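Local coordinates for serpin (Taeniopygia guttata, PDB 5HGC), which is a member of the serpin family that binds cortisol and may also act as a serine protease inhibitor, at residues Phe46-Leu51 with Tyr123-Phe128; Ala102-Ala107 with Leu168-Val173. All blocks are in the same frame, centred on the assembly; numbering follows the deposited sequence. Where two conformers were deposited one is given.

Contact 1 of 2, residues Phe46-Leu51 with Tyr123-Phe128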
# COMPACT_ATOMS: atom_id res chain seq x y z
N PHE A 46 -5.58 9.52 -5.70
CA PHE A 46 -6.81 10.30 -5.53
C PHE A 46 -6.68 11.75 -5.16
O PHE A 46 -7.47 12.57 -5.63
CB PHE A 46 -7.84 9.57 -4.66
CG PHE A 46 -8.63 8.62 -5.47
CD1 PHE A 46 -8.13 7.35 -5.74
CD2 PHE A 46 -9.80 9.04 -6.08
CE1 PHE A 46 -8.82 6.51 -6.61
CE2 PHE A 46 -10.50 8.20 -6.94
CZ PHE A 46 -10.02 6.93 -7.20
N ALA A 47 -5.68 12.08 -4.35
CA ALA A 47 -5.46 13.47 -3.98
C ALA A 47 -5.09 14.21 -5.25
O ALA A 47 -5.57 15.31 -5.51
CB ALA A 47 -4.34 13.57 -2.96
N MET A 48 -4.29 13.56 -6.09
CA MET A 48 -3.93 14.08 -7.37
C MET A 48 -5.16 14.38 -8.26
O MET A 48 -5.23 15.47 -8.84
CB MET A 48 -2.97 13.12 -8.00
CG MET A 48 -2.32 13.60 -9.26
SD MET A 48 -2.59 12.28 -10.42
CE MET A 48 -4.16 12.81 -11.06
N LEU A 49 -6.15 13.47 -8.34
CA LEU A 49 -7.41 13.83 -9.00
C LEU A 49 -8.06 15.05 -8.41
O LEU A 49 -8.62 15.89 -9.14
CB LEU A 49 -8.44 12.71 -8.97
CG LEU A 49 -8.24 11.58 -9.97
CD1 LEU A 49 -9.49 10.73 -9.87
CD2 LEU A 49 -8.07 12.08 -11.40
N ALA A 50 -7.99 15.17 -7.09
CA ALA A 50 -8.57 16.35 -6.45
C ALA A 50 -8.01 17.67 -7.04
O ALA A 50 -8.72 18.68 -7.05
CB ALA A 50 -8.38 16.30 -4.96
N LEU A 51 -6.76 17.66 -7.51
CA LEU A 51 -6.19 18.86 -8.13
C LEU A 51 -7.10 19.36 -9.20
O LEU A 51 -7.35 20.57 -9.29
CB LEU A 51 -4.83 18.61 -8.79
CG LEU A 51 -3.64 18.72 -7.86
CD1 LEU A 51 -2.36 18.46 -8.66
CD2 LEU A 51 -3.67 20.10 -7.24
N TYR A 123 2.79 15.69 -8.02
CA TYR A 123 2.45 14.29 -7.88
C TYR A 123 3.23 13.49 -8.86
O TYR A 123 2.97 12.30 -9.00
CB TYR A 123 0.95 14.06 -8.08
CG TYR A 123 0.10 14.55 -6.92
CD1 TYR A 123 0.02 13.81 -5.73
CD2 TYR A 123 -0.60 15.75 -7.00
CE1 TYR A 123 -0.72 14.27 -4.63
CE2 TYR A 123 -1.36 16.21 -5.93
CZ TYR A 123 -1.40 15.48 -4.74
OH TYR A 123 -2.16 15.92 -3.67
N GLN A 124 4.17 14.11 -9.57
CA GLN A 124 4.91 13.38 -10.63
C GLN A 124 3.99 12.61 -11.63
O GLN A 124 4.35 11.55 -12.10
CB GLN A 124 5.97 12.42 -10.06
CG GLN A 124 6.76 12.82 -8.78
CD GLN A 124 7.58 11.62 -8.17
OE1 GLN A 124 7.21 10.42 -8.29
NE2 GLN A 124 8.70 11.96 -7.50
N LEU A 125 2.79 13.12 -11.92
CA LEU A 125 1.89 12.47 -12.88
C LEU A 125 2.46 12.39 -14.30
O LEU A 125 2.98 13.39 -14.88
CB LEU A 125 0.54 13.19 -12.95
CG LEU A 125 -0.36 12.74 -14.12
CD1 LEU A 125 -0.89 11.34 -13.87
CD2 LEU A 125 -1.54 13.70 -14.39
N GLU A 126 2.33 11.18 -14.85
CA GLU A 126 2.46 11.01 -16.32
C GLU A 126 1.08 10.78 -16.86
O GLU A 126 0.38 9.89 -16.35
CB GLU A 126 3.33 9.81 -16.70
CG GLU A 126 4.74 10.00 -16.20
CD GLU A 126 5.73 8.94 -16.64
OE1 GLU A 126 5.36 7.79 -16.96
OE2 GLU A 126 6.93 9.27 -16.68
N ALA A 127 0.68 11.57 -17.87
CA ALA A 127 -0.64 11.45 -18.50
C ALA A 127 -0.49 11.07 -19.97
O ALA A 127 0.42 11.57 -20.65
CB ALA A 127 -1.37 12.77 -18.39
N PHE A 128 -1.36 10.20 -20.46
CA PHE A 128 -1.27 9.64 -21.85
C PHE A 128 -2.62 9.75 -22.56
O PHE A 128 -3.67 9.42 -21.98
CB PHE A 128 -0.87 8.17 -21.87
CG PHE A 128 0.48 7.92 -21.24
CD1 PHE A 128 0.61 7.79 -19.83
CD2 PHE A 128 1.62 7.84 -22.03
CE1 PHE A 128 1.85 7.60 -19.25
CE2 PHE A 128 2.89 7.64 -21.44
CZ PHE A 128 3.01 7.52 -20.05
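A47 opens the contact on helix 39-52, its methyl group resting against the phenol end of Y123, with A47 CB 3.3 Å from Y123 OH. The hydroxyl itself is satisfied by H78 ND1 on helix 74-89, so the ring is fixed at its polar end as well as by the carbons packed on its face and edge. One residue on, M48 supplies most of the helix's share of the interface. M48 CB lies over one face in a CH-pi contact, 3.7 Å from the Y123 ring centroid and 17° off the ring normal. With M48 CG anti to the backbone N (chi1 -171°), the next carbon is sent on toward the root of the aromatic group, where M48 CG comes within 3.5 Å of Y123 CG. The chain then bends at chi2, an unusual -129°, and again at chi3, bringing M48 SD to 4.0 Å from L125 CD1, the two side chains crossing at about a right angle. In the serpin fold this is where helix 113-123 gives way to an outer strand of β-sheet A: Y123 still belongs to the helix, Q124 turns the chain with a positive phi, and L125, the last residue before strand 126-130, turns its side chain to M48. Farther along the helix, L51 approaches the same ring at its edge, tip to tip, with L51 CD1 in the ring plane and 3.6 Å from Y123 CD2. An alanine in place of Y123 would remove the whole phenol ring, and with it the M48 and L51 contacts and the H78 bond, and would probably loosen the packing of the end of helix 113-123 against helices 39-52 and 74-89. The L51 side chain also touches H78 and L122, and borders the bound diamino sugar BDG.

Contact 2 of 2, residues Ala102-Ala107 with Leu168-Val173; sequences AIFVTA and LLASFV. Unlike the reference sequence in segment 102-107: A107 (reference Glu).
Four backbone hydrogen bonds zip strand 100-106 to strand 167-176, whose short segments run antiparallel with an angle of 160° between them. In the hydrogen-bonded pair A102-A170, A102 N reaches A170 O at 2.8 Å, and A170 N returns to A102 O at 2.7 Å, nearly along the C=O axis. Two residues on, F104 and L168 form the second such pair: F104 N bonds L168 O at 2.9 Å, the straightest of the four (166° at the hydrogen), and L168 N bonds F104 O at 2.9 Å. All four N-H groups and all four carbonyls of these pairs are thereby engaged. Between them sits the non-hydrogen-bonded pair I103-L169, where I103 CA makes a CA-H...O contact with L168 O; the backbone of I103 bonds instead to E126 and F128 of strand 126-130. On that pair's face, I103 CG2 meets L169 CD1 at 3.6 Å, the side chains crossing obliquely. On the other face F104 and L168 lie side by side, F104 CD1 3.9 Å from L168 CD2, while A170 CB stands at the edge of the F104 ring. S171 OG bonds H319 ND1, consistent with the serpin shutter region. Within β-sheet A, strand 167-176 lies between strand 100-106, antiparallel to it, and strand 316-325, parallel to it, and helix 135-149 covers the A102 and F104 face through Y145 and I142.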
# COMPACT_ATOMS: atom_id res chain seq x y z
N ALA A 102 -0.42 7.18 -12.99
CA ALA A 102 -0.58 7.54 -14.40
C ALA A 102 -2.06 7.62 -14.72
O ALA A 102 -2.87 6.94 -14.06
CB ALA A 102 0.15 6.59 -15.34
N ILE A 103 -2.39 8.52 -15.66
CA ILE A 103 -3.70 8.58 -16.28
C ILE A 103 -3.66 8.32 -17.76
O ILE A 103 -2.75 8.75 -18.44
CB ILE A 103 -4.51 9.84 -15.94
CG1 ILE A 103 -3.82 11.12 -16.40
CG2 ILE A 103 -4.78 9.88 -14.46
CD1 ILE A 103 -4.68 12.39 -16.36
N PHE A 104 -4.64 7.56 -18.23
CA PHE A 104 -4.82 7.27 -19.64
C PHE A 104 -6.17 7.84 -20.03
O PHE A 104 -7.22 7.38 -19.51
CB PHE A 104 -4.68 5.76 -19.87
CG PHE A 104 -3.34 5.24 -19.49
CD1 PHE A 104 -3.08 4.81 -18.14
CD2 PHE A 104 -2.29 5.19 -20.45
CE1 PHE A 104 -1.79 4.33 -17.79
CE2 PHE A 104 -1.02 4.69 -20.11
CZ PHE A 104 -0.77 4.27 -18.78
N VAL A 105 -6.15 8.91 -20.82
CA VAL A 105 -7.39 9.69 -21.08
C VAL A 105 -7.72 9.50 -22.56
O VAL A 105 -6.80 9.49 -23.43
CB VAL A 105 -7.25 11.21 -20.76
CG1 VAL A 105 -8.58 11.99 -20.94
CG2 VAL A 105 -6.80 11.40 -19.32
N THR A 106 -9.01 9.31 -22.86
CA THR A 106 -9.45 9.21 -24.26
C THR A 106 -8.95 10.38 -25.09
O THR A 106 -9.01 11.55 -24.66
CB THR A 106 -10.96 9.09 -24.39
OG1 THR A 106 -11.30 9.26 -25.77
CG2 THR A 106 -11.69 10.13 -23.58
N ALA A 107 -8.40 10.06 -26.26
CA ALA A 107 -8.03 11.06 -27.27
C ALA A 107 -9.18 12.03 -27.60
O ALA A 107 -8.94 13.17 -27.99
CB ALA A 107 -7.49 10.36 -28.51
N LEU A 168 -8.70 6.01 -17.46
CA LEU A 168 -8.12 5.04 -16.58
C LEU A 168 -7.12 5.73 -15.61
O LEU A 168 -6.15 6.33 -16.05
CB LEU A 168 -7.40 3.98 -17.43
CG LEU A 168 -6.60 2.95 -16.63
CD1 LEU A 168 -7.50 2.12 -15.72
CD2 LEU A 168 -5.77 2.02 -17.50
N LEU A 169 -7.36 5.66 -14.31
CA LEU A 169 -6.34 6.09 -13.31
C LEU A 169 -5.59 4.86 -12.88
O LEU A 169 -6.19 3.94 -12.34
CB LEU A 169 -6.99 6.76 -12.11
CG LEU A 169 -6.12 7.21 -10.93
CD1 LEU A 169 -5.08 8.27 -11.29
CD2 LEU A 169 -7.07 7.75 -9.87
N ALA A 170 -4.30 4.81 -13.17
CA ALA A 170 -3.44 3.71 -12.72
C ALA A 170 -2.51 4.12 -11.51
O ALA A 170 -1.78 5.12 -11.62
CB ALA A 170 -2.60 3.20 -13.87
N SER A 171 -2.56 3.39 -10.37
CA SER A 171 -1.42 3.46 -9.42
C SER A 171 -0.80 2.11 -9.22
O SER A 171 -1.49 1.08 -9.07
CB SER A 171 -1.72 4.15 -8.10
OG SER A 171 -2.59 3.32 -7.37
N PHE A 172 0.53 2.11 -9.23
CA PHE A 172 1.23 0.89 -9.09
C PHE A 172 2.53 1.13 -8.34
O PHE A 172 3.06 2.22 -8.35
CB PHE A 172 1.45 0.24 -10.44
CG PHE A 172 2.04 1.16 -11.46
CD1 PHE A 172 1.25 2.14 -12.11
CD2 PHE A 172 3.40 1.05 -11.81
CE1 PHE A 172 1.82 2.99 -13.07
CE2 PHE A 172 3.96 1.90 -12.79
CZ PHE A 172 3.18 2.87 -13.40
N VAL A 173 3.04 0.08 -7.72
CA VAL A 173 4.22 0.19 -6.83
C VAL A 173 4.73 -1.20 -6.56
O VAL A 173 3.94 -2.10 -6.27
CB VAL A 173 3.91 0.95 -5.51
CG1 VAL A 173 2.70 0.35 -4.82
CG2 VAL A 173 5.14 1.02 -4.65

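How the contacts relate
Strand 126-130 joins the two contacts, whose centres lie about 9 Å apart. It leaves the helix-packed turn of contact 1 and runs parallel to strand 100-106 of contact 2, with probable hydrogen bonds from F128 N to I103 O (2.8 Å) and between F128 O and V105 N (2.8 Å). The rings of F128 and F104 also meet, F128 CD1 lying 3.5 Å from F104 CE2. L125 touches I103 on the sheet face turned toward helix 39-52, so contact 1 continues into the layer beneath it. Only contact 1 reaches the sugar BDG: the L51 side chain is about 4 Å from it, that of I103 about 14 Å. Neither contact contributes a residue to the cortisol pocket.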